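Alpha-2,3-sialyltransferase (Campylobacter jejuni, PDB 2P2V) probably transfers sialic acid from a CMP-activated donor onto acceptor sugars in an alpha-2,3 linkage, as a monofunctional sialyltransferase. Local coordinates at residues Y136-T149 / N203-L216. Sequence-based numbering, arbitrary orientation.
Sequences YIKYNEIYFNKRIT and NCHSKEYDIEALKL. With CSF (cytidine-5'-monophosphate-3-fluoro-N-acetyl-neuraminic acid), chain O; EDO (1,2-ethanediol), chain C; EDO (1,2-ethanediol), chain K; EDO (1,2-ethanediol), chain D.
D210 holds the end of 136-149 with both carboxylate oxygens: T149 N gives a nearly straight bond (165°) to the syn side of OD1, and T149 OG1 donates to OD2 from above the carboxylate plane at 2.5 Å. T149 OG1 also accepts from O2' of the bound CMP-3-fluoro-sialic acid, consistent with D210 acting as a second-shell residue that orients this pocket hydroxyl. Beside it, H205 ND1 donates to R147 O at 3.0 Å, the acceptor tilted out of the imidazole plane, while I148 O lies at the ring edge; H205 NE2 hydrogen-bonds to an ethanediol hydroxyl, with the ligand's fluorine F3A obliquely placed 3.2 Å from NE2. R147 N bonds to C204 O at 2.9 Å, and C204 SG lies above one guanidinium face of R147, displaced toward its rim. That guanidinium forms a side-on salt bridge with E141, NE to OE1 and NH2 to OE2.

Y209 reaches across between the segments. With CG opposite its backbone N (chi1 -171°), the ring takes K146 CB over one face and I148 CG2 obliquely, 3.6 Å from CE2. Its hydroxyl donates to a water that in turn donates to I137 O and K146 O, tying helix to loop. Farther along, Y136 enters a hole formed by Y209, E212, A213 and L216: L216 CD2 lies over the ring centre at 3.5 Å in a CH-pi contact, and OH makes a very short bond to E212 OE2. A second water links that carboxylate oxygen to K146 NZ.

Helical segments 136-144 and 207-216 run nearly antiparallel (160°), their axes 12.3 Å apart at closest approach. I148, D210 and A213 also touch helix 150-161, while Y139 and Y143 face the second subunit; helix 207-221 leads into strand 224-227, outermost in this chain's parallel sheet.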
loop_
_atom_site.group_PDB
_atom_site.type_symbol
_atom_site.label_atom_id
_atom_site.label_comp_id
_atom_site.label_asym_id
_atom_site.label_seq_id
_atom_site.Cartn_x
_atom_site.Cartn_y
_atom_site.Cartn_z
ATOM N N TYR A 136 -13.541 -8.769 20.165
ATOM C CA TYR A 136 -14.789 -9.373 20.624
ATOM C C TYR A 136 -15.962 -9.106 19.658
ATOM O O TYR A 136 -16.744 -10.038 19.313
ATOM C CB TYR A 136 -15.095 -8.817 22.047
ATOM C CG TYR A 136 -16.542 -8.786 22.463
ATOM C CD1 TYR A 136 -17.298 -7.653 22.274
ATOM C CD2 TYR A 136 -17.143 -9.875 23.110
ATOM C CE1 TYR A 136 -18.609 -7.593 22.651
ATOM C CE2 TYR A 136 -18.501 -9.822 23.525
ATOM C CZ TYR A 136 -19.206 -8.657 23.289
ATOM O OH TYR A 136 -20.530 -8.526 23.647
ATOM N N ILE A 137 -16.067 -7.889 19.161
ATOM C CA ILE A 137 -17.190 -7.617 18.160
ATOM C C ILE A 137 -16.944 -8.315 16.855
ATOM O O ILE A 137 -17.910 -8.782 16.208
ATOM C CB ILE A 137 -17.523 -6.115 18.028
ATOM C CG1 ILE A 137 -16.370 -5.274 17.376
ATOM C CG2 ILE A 137 -17.924 -5.519 19.426
ATOM C CD1 ILE A 137 -16.744 -3.788 17.059
ATOM N N LYS A 138 -15.691 -8.422 16.415
ATOM C CA LYS A 138 -15.461 -9.166 15.154
ATOM C C LYS A 138 -15.744 -10.639 15.279
ATOM O O LYS A 138 -16.340 -11.229 14.348
ATOM C CB LYS A 138 -14.048 -8.907 14.596
ATOM C CG LYS A 138 -13.840 -7.407 14.254
ATOM C CD LYS A 138 -12.749 -7.294 13.231
ATOM C CE LYS A 138 -13.019 -6.086 12.393
ATOM N NZ LYS A 138 -12.110 -5.939 11.272
ATOM N N TYR A 139 -15.364 -11.238 16.410
ATOM C CA TYR A 139 -15.594 -12.657 16.644
ATOM C C TYR A 139 -17.118 -12.897 16.629
ATOM O O TYR A 139 -17.616 -13.810 15.966
ATOM C CB TYR A 139 -15.023 -13.091 18.008
ATOM C CG TYR A 139 -15.237 -14.555 18.329
ATOM C CD1 TYR A 139 -14.812 -15.554 17.444
ATOM C CD2 TYR A 139 -15.830 -14.965 19.555
ATOM C CE1 TYR A 139 -14.990 -16.912 17.743
ATOM C CE2 TYR A 139 -16.003 -16.342 19.856
ATOM C CZ TYR A 139 -15.608 -17.300 18.942
ATOM O OH TYR A 139 -15.766 -18.663 19.168
ATOM N N ASN A 140 -17.849 -12.076 17.352
ATOM C CA ASN A 140 -19.338 -12.264 17.370
ATOM C C ASN A 140 -20.041 -11.974 16.056
ATOM O O ASN A 140 -20.957 -12.730 15.667
ATOM C CB ASN A 140 -19.972 -11.429 18.440
ATOM C CG ASN A 140 -19.759 -11.991 19.780
ATOM O OD1 ASN A 140 -20.115 -13.126 20.051
ATOM N ND2 ASN A 140 -19.139 -11.228 20.626
ATOM N N GLU A 141 -19.591 -10.950 15.333
ATOM C CA GLU A 141 -20.085 -10.718 13.969
ATOM C C GLU A 141 -19.819 -11.881 13.060
ATOM O O GLU A 141 -20.771 -12.482 12.404
ATOM C CB GLU A 141 -19.438 -9.438 13.415
ATOM C CG GLU A 141 -19.757 -9.154 11.938
ATOM C CD GLU A 141 -21.129 -8.551 11.735
ATOM O OE1 GLU A 141 -21.481 -7.564 12.396
ATOM O OE2 GLU A 141 -21.872 -9.077 10.875
ATOM N N ILE A 142 -18.549 -12.266 12.904
ATOM C CA ILE A 142 -18.222 -13.316 11.912
ATOM C C ILE A 142 -18.823 -14.678 12.217
ATOM O O ILE A 142 -19.378 -15.366 11.306
ATOM C CB ILE A 142 -16.627 -13.489 11.776
ATOM C CG1 ILE A 142 -16.047 -12.183 11.168
ATOM C CG2 ILE A 142 -16.278 -14.715 10.911
ATOM C CD1 ILE A 142 -14.532 -11.892 11.553
ATOM N N TYR A 143 -18.681 -15.118 13.456
ATOM C CA TYR A 143 -19.033 -16.497 13.772
ATOM C C TYR A 143 -20.480 -16.634 14.260
ATOM O O TYR A 143 -21.031 -17.752 14.291
ATOM C CB TYR A 143 -18.110 -17.039 14.830
ATOM C CG TYR A 143 -16.702 -17.269 14.280
ATOM C CD1 TYR A 143 -16.349 -18.472 13.679
ATOM C CD2 TYR A 143 -15.742 -16.241 14.323
ATOM C CE1 TYR A 143 -15.072 -18.674 13.148
ATOM C CE2 TYR A 143 -14.453 -16.449 13.846
ATOM C CZ TYR A 143 -14.111 -17.624 13.280
ATOM O OH TYR A 143 -12.832 -17.765 12.842
ATOM N N PHE A 144 -21.082 -15.541 14.664
ATOM C CA PHE A 144 -22.410 -15.672 15.315
ATOM C C PHE A 144 -23.440 -14.726 14.739
ATOM O O PHE A 144 -24.592 -14.755 15.205
ATOM C CB PHE A 144 -22.341 -15.508 16.849
ATOM C CG PHE A 144 -21.457 -16.534 17.542
ATOM C CD1 PHE A 144 -21.907 -17.841 17.802
ATOM C CD2 PHE A 144 -20.174 -16.204 17.933
ATOM C CE1 PHE A 144 -21.092 -18.787 18.434
ATOM C CE2 PHE A 144 -19.351 -17.140 18.540
ATOM C CZ PHE A 144 -19.797 -18.437 18.796
ATOM N N ASN A 145 -23.045 -13.864 13.790
ATOM C CA ASN A 145 -23.985 -12.942 13.138
ATOM C C ASN A 145 -24.657 -12.012 14.121
ATOM O O ASN A 145 -25.841 -11.725 14.022
ATOM C CB ASN A 145 -25.016 -13.767 12.338
ATOM C CG ASN A 145 -25.861 -12.916 11.417
ATOM O OD1 ASN A 145 -25.388 -11.944 10.800
ATOM N ND2 ASN A 145 -27.146 -13.281 11.311
ATOM N N LYS A 146 -23.894 -11.549 15.103
ATOM C CA LYS A 146 -24.333 -10.543 16.051
ATOM C C LYS A 146 -23.607 -9.230 15.796
ATOM O O LYS A 146 -22.379 -9.223 15.706
ATOM C CB LYS A 146 -24.045 -11.013 17.487
ATOM C CG LYS A 146 -24.979 -12.156 17.968
ATOM C CD LYS A 146 -25.035 -12.215 19.504
ATOM C CE LYS A 146 -23.740 -12.681 20.104
ATOM N NZ LYS A 146 -23.764 -12.656 21.634
ATOM N N ARG A 147 -24.340 -8.130 15.698
ATOM C CA ARG A 147 -23.740 -6.821 15.422
ATOM C C ARG A 147 -24.249 -5.777 16.380
ATOM O O ARG A 147 -25.438 -5.738 16.676
ATOM C CB ARG A 147 -24.049 -6.375 13.978
ATOM C CG ARG A 147 -23.468 -5.001 13.606
ATOM C CD ARG A 147 -23.761 -4.727 12.105
ATOM N NE ARG A 147 -23.368 -5.836 11.248
ATOM C CZ ARG A 147 -23.683 -5.894 9.954
ATOM N NH1 ARG A 147 -24.367 -4.894 9.413
ATOM N NH2 ARG A 147 -23.327 -6.923 9.200
ATOM N N ILE A 148 -23.370 -4.870 16.815
ATOM C CA ILE A 148 -23.809 -3.806 17.688
ATOM C C ILE A 148 -24.588 -2.764 16.891
ATOM O O ILE A 148 -24.352 -2.574 15.671
ATOM C CB ILE A 148 -22.628 -3.150 18.414
ATOM C CG1 ILE A 148 -21.675 -2.458 17.411
ATOM C CG2 ILE A 148 -21.898 -4.224 19.360
ATOM C CD1 ILE A 148 -20.508 -1.690 18.142
ATOM N N THR A 149 -25.526 -2.088 17.556
ATOM C CA THR A 149 -26.270 -0.980 16.926
ATOM C C THR A 149 -25.452 0.289 16.990
ATOM O O THR A 149 -24.424 0.322 17.695
ATOM C CB THR A 149 -27.648 -0.740 17.633
ATOM O OG1 THR A 149 -27.418 -0.446 19.018
ATOM C CG2 THR A 149 -28.485 -1.986 17.521
ATOM N N ASN A 203 -32.002 -8.984 12.171
ATOM C CA ASN A 203 -31.852 -10.079 13.136
ATOM C C ASN A 203 -30.482 -10.127 13.799
ATOM O O ASN A 203 -30.334 -10.682 14.882
ATOM C CB ASN A 203 -32.151 -11.426 12.469
ATOM C CG ASN A 203 -31.612 -11.514 11.038
ATOM O OD1 ASN A 203 -30.436 -11.855 10.798
ATOM N ND2 ASN A 203 -32.482 -11.199 10.070
ATOM N N CYS A 204 -29.489 -9.512 13.170
ATOM C CA CYS A 204 -28.149 -9.476 13.765
ATOM C C CYS A 204 -28.087 -8.578 15.010
ATOM O O CYS A 204 -27.172 -8.721 15.818
ATOM C CB CYS A 204 -27.125 -9.056 12.706
ATOM S SG CYS A 204 -27.290 -7.374 12.110
ATOM N N HIS A 205 -29.045 -7.649 15.157
ATOM C CA HIS A 205 -29.118 -6.736 16.304
ATOM C C HIS A 205 -29.985 -7.283 17.430
ATOM O O HIS A 205 -30.968 -7.964 17.172
ATOM C CB HIS A 205 -29.637 -5.346 15.901
ATOM C CG HIS A 205 -28.819 -4.675 14.843
ATOM N ND1 HIS A 205 -27.525 -4.263 15.058
ATOM C CD2 HIS A 205 -29.104 -4.358 13.557
ATOM C CE1 HIS A 205 -27.048 -3.713 13.955
ATOM N NE2 HIS A 205 -27.991 -3.751 13.031
ATOM N N SER A 206 -29.646 -6.970 18.678
ATOM C CA SER A 206 -30.482 -7.439 19.792
ATOM C C SER A 206 -30.245 -6.598 21.013
ATOM O O SER A 206 -29.152 -6.131 21.238
ATOM C CB SER A 206 -30.261 -8.926 20.106
ATOM O OG SER A 206 -29.068 -9.157 20.864
ATOM N N LYS A 207 -31.299 -6.401 21.800
ATOM C CA LYS A 207 -31.177 -5.787 23.105
ATOM C C LYS A 207 -30.134 -6.474 23.974
ATOM O O LYS A 207 -29.348 -5.816 24.628
ATOM C CB LYS A 207 -32.557 -5.825 23.805
ATOM C CG LYS A 207 -32.494 -5.300 25.232
ATOM C CD LYS A 207 -33.841 -5.468 25.936
ATOM C CE LYS A 207 -33.834 -4.774 27.277
ATOM N NZ LYS A 207 -35.204 -4.884 27.902
ATOM N N GLU A 208 -30.136 -7.803 24.020
ATOM C CA GLU A 208 -29.210 -8.527 24.897
ATOM C C GLU A 208 -27.760 -8.265 24.515
ATOM O O GLU A 208 -26.889 -7.990 25.381
ATOM C CB GLU A 208 -29.484 -10.035 24.861
ATOM C CG GLU A 208 -30.816 -10.447 25.467
ATOM C CD GLU A 208 -31.992 -9.738 24.788
ATOM O OE1 GLU A 208 -32.122 -9.819 23.533
ATOM O OE2 GLU A 208 -32.765 -9.080 25.532
ATOM N N TYR A 209 -27.498 -8.324 23.213
ATOM C CA TYR A 209 -26.136 -8.091 22.740
ATOM C C TYR A 209 -25.714 -6.659 22.950
ATOM O O TYR A 209 -24.617 -6.433 23.412
ATOM C CB TYR A 209 -25.960 -8.529 21.285
ATOM C CG TYR A 209 -24.515 -8.499 20.813
ATOM C CD1 TYR A 209 -23.510 -9.153 21.524
ATOM C CD2 TYR A 209 -24.159 -7.800 19.652
ATOM C CE1 TYR A 209 -22.167 -9.099 21.094
ATOM C CE2 TYR A 209 -22.822 -7.741 19.215
ATOM C CZ TYR A 209 -21.840 -8.402 19.926
ATOM O OH TYR A 209 -20.543 -8.319 19.472
ATOM N N ASP A 210 -26.559 -5.676 22.606
ATOM C CA ASP A 210 -26.191 -4.269 22.889
ATOM C C ASP A 210 -25.837 -4.089 24.327
ATOM O O ASP A 210 -24.801 -3.495 24.647
ATOM C CB ASP A 210 -27.301 -3.291 22.541
ATOM C CG ASP A 210 -27.313 -2.917 21.077
ATOM O OD1 ASP A 210 -26.393 -3.339 20.314
ATOM O OD2 ASP A 210 -28.256 -2.178 20.682
ATOM N N ILE A 211 -26.700 -4.582 25.220
ATOM C CA ILE A 211 -26.404 -4.491 26.646
ATOM C C ILE A 211 -25.097 -5.176 27.053
ATOM O O ILE A 211 -24.305 -4.575 27.728
ATOM C CB ILE A 211 -27.627 -4.896 27.579
ATOM C CG1 ILE A 211 -28.795 -3.960 27.292
ATOM C CG2 ILE A 211 -27.203 -4.839 29.101
ATOM C CD1 ILE A 211 -30.118 -4.489 27.820
ATOM N N GLU A 212 -24.864 -6.418 26.620
ATOM C CA GLU A 212 -23.597 -7.090 26.939
ATOM C C GLU A 212 -22.360 -6.295 26.453
ATOM O O GLU A 212 -21.347 -6.149 27.169
ATOM C CB GLU A 212 -23.605 -8.463 26.286
ATOM C CG GLU A 212 -22.345 -9.284 26.570
ATOM C CD GLU A 212 -22.341 -10.528 25.699
ATOM O OE1 GLU A 212 -23.050 -11.492 26.059
ATOM O OE2 GLU A 212 -21.659 -10.518 24.640
ATOM N N ALA A 213 -22.438 -5.793 25.210
ATOM C CA ALA A 213 -21.344 -5.013 24.632
ATOM C C ALA A 213 -21.111 -3.752 25.424
ATOM O O ALA A 213 -19.966 -3.362 25.656
ATOM C CB ALA A 213 -21.647 -4.669 23.166
ATOM N N LEU A 214 -22.192 -3.077 25.806
ATOM C CA LEU A 214 -22.065 -1.843 26.634
ATOM C C LEU A 214 -21.457 -2.128 28.010
ATOM O O LEU A 214 -20.617 -1.366 28.500
ATOM C CB LEU A 214 -23.437 -1.198 26.831
ATOM C CG LEU A 214 -24.023 -0.356 25.679
ATOM C CD1 LEU A 214 -25.512 -0.025 25.945
ATOM C CD2 LEU A 214 -23.214 0.924 25.446
ATOM N N LYS A 215 -21.883 -3.212 28.629
ATOM C CA LYS A 215 -21.311 -3.621 29.937
ATOM C C LYS A 215 -19.836 -3.980 29.797
ATOM O O LYS A 215 -19.012 -3.649 30.646
ATOM C CB LYS A 215 -22.123 -4.779 30.529
ATOM C CG LYS A 215 -23.521 -4.345 31.040
ATOM C CD LYS A 215 -24.155 -5.418 31.942
ATOM C CE LYS A 215 -24.885 -6.529 31.124
ATOM N NZ LYS A 215 -26.108 -7.117 31.845
ATOM N N LEU A 216 -19.486 -4.626 28.683
ATOM C CA LEU A 216 -18.075 -4.904 28.394
ATOM C C LEU A 216 -17.223 -3.672 28.200
ATOM O O LEU A 216 -16.095 -3.638 28.693
ATOM C CB LEU A 216 -17.905 -5.881 27.217
ATOM C CG LEU A 216 -16.469 -6.378 26.953
ATOM C CD1 LEU A 216 -15.926 -7.187 28.188
ATOM C CD2 LEU A 216 -16.365 -7.230 25.675
HETATM C C5A CSF O . -31.369 0.104 10.780
HETATM C C4A CSF O . -31.502 -0.318 12.239
HETATM C C2A CSF O . -29.731 1.406 12.918
HETATM O O6A CSF O . -29.766 1.819 11.534
HETATM C C6A CSF O . -30.967 1.590 10.752
HETATM C C3A CSF O . -30.212 -0.041 13.026
HETATM O O4A CSF O . -31.733 -1.719 12.293
HETATM N N5A CSF O . -32.705 -0.068 10.171
HETATM C C7A CSF O . -30.676 2.080 9.338
HETATM C C8A CSF O . -30.247 3.542 9.348
HETATM C C9A CSF O . -29.846 4.034 7.942
HETATM O O9A CSF O . -29.550 5.450 7.934
HETATM O O8A CSF O . -31.321 4.338 9.942
HETATM O O7A CSF O . -29.685 1.219 8.748
HETATM C C1A CSF O . -28.291 1.388 13.411
HETATM O OBA CSF O . -28.080 0.804 14.511
HETATM O OAA CSF O . -27.403 1.951 12.713
HETATM O O1A CSF O . -30.424 2.261 13.858
HETATM O O2A CSF O . -32.862 2.645 13.701
HETATM N N1 CSF O . -32.743 3.050 18.681
HETATM C C2 CSF O . -33.289 2.205 19.694
HETATM N N3 CSF O . -34.625 1.921 19.717
HETATM C C4 CSF O . -35.442 2.463 18.785
HETATM C C5 CSF O . -34.926 3.298 17.785
HETATM C C6 CSF O . -33.564 3.584 17.753
HETATM C "C3'" CSF O . -29.872 2.646 16.932
HETATM C "C2'" CSF O . -30.384 2.209 18.291
HETATM C "C1'" CSF O . -31.299 3.369 18.682
HETATM O "O4'" CSF O . -31.020 4.498 17.825
HETATM C "C4'" CSF O . -29.972 4.166 16.914
HETATM P PA CSF O . -31.560 3.403 13.625
HETATM O "O5'" CSF O . -31.473 4.285 14.989
HETATM C "C5'" CSF O . -30.237 4.751 15.528
HETATM O "O3'" CSF O . -28.506 2.282 16.769
HETATM O "O2'" CSF O . -29.278 2.092 19.227
HETATM N N4 CSF O . -36.784 2.199 18.795
HETATM O O2 CSF O . -32.514 1.692 20.548
HETATM O O3A CSF O . -31.245 4.358 12.510
HETATM C C10 CSF O . -32.754 -0.423 8.874
HETATM O O10 CSF O . -31.745 -0.590 8.172
HETATM C C11 CSF O . -34.144 -0.591 8.306
HETATM F F3A CSF O . -29.194 -0.838 12.555
HETATM C C1 EDO C . -19.450 -20.581 15.168
HETATM O O1 EDO C . -19.798 -20.009 13.894
HETATM C C2 EDO C . -20.620 -21.195 15.904
HETATM O O2 EDO C . -20.838 -22.407 15.208
HETATM C C1 EDO K . -26.749 -1.451 10.576
HETATM O O1 EDO K . -25.494 -2.104 10.776
HETATM C C2 EDO K . -27.532 -2.189 9.506
HETATM O O2 EDO K . -28.227 -3.247 10.180
HETATM C C1 EDO D . -23.374 0.892 12.729
HETATM O O1 EDO D . -23.545 0.172 11.489
HETATM C C2 EDO D . -23.477 -0.106 13.866
HETATM O O2 EDO D . -24.117 -1.302 13.392
HETATM O O HOH W 1 -20.394 -7.802 16.955
HETATM O O HOH W 2 -21.421 -12.632 23.130
HETATM O O HOH W 3 -27.050 -5.571 18.932
#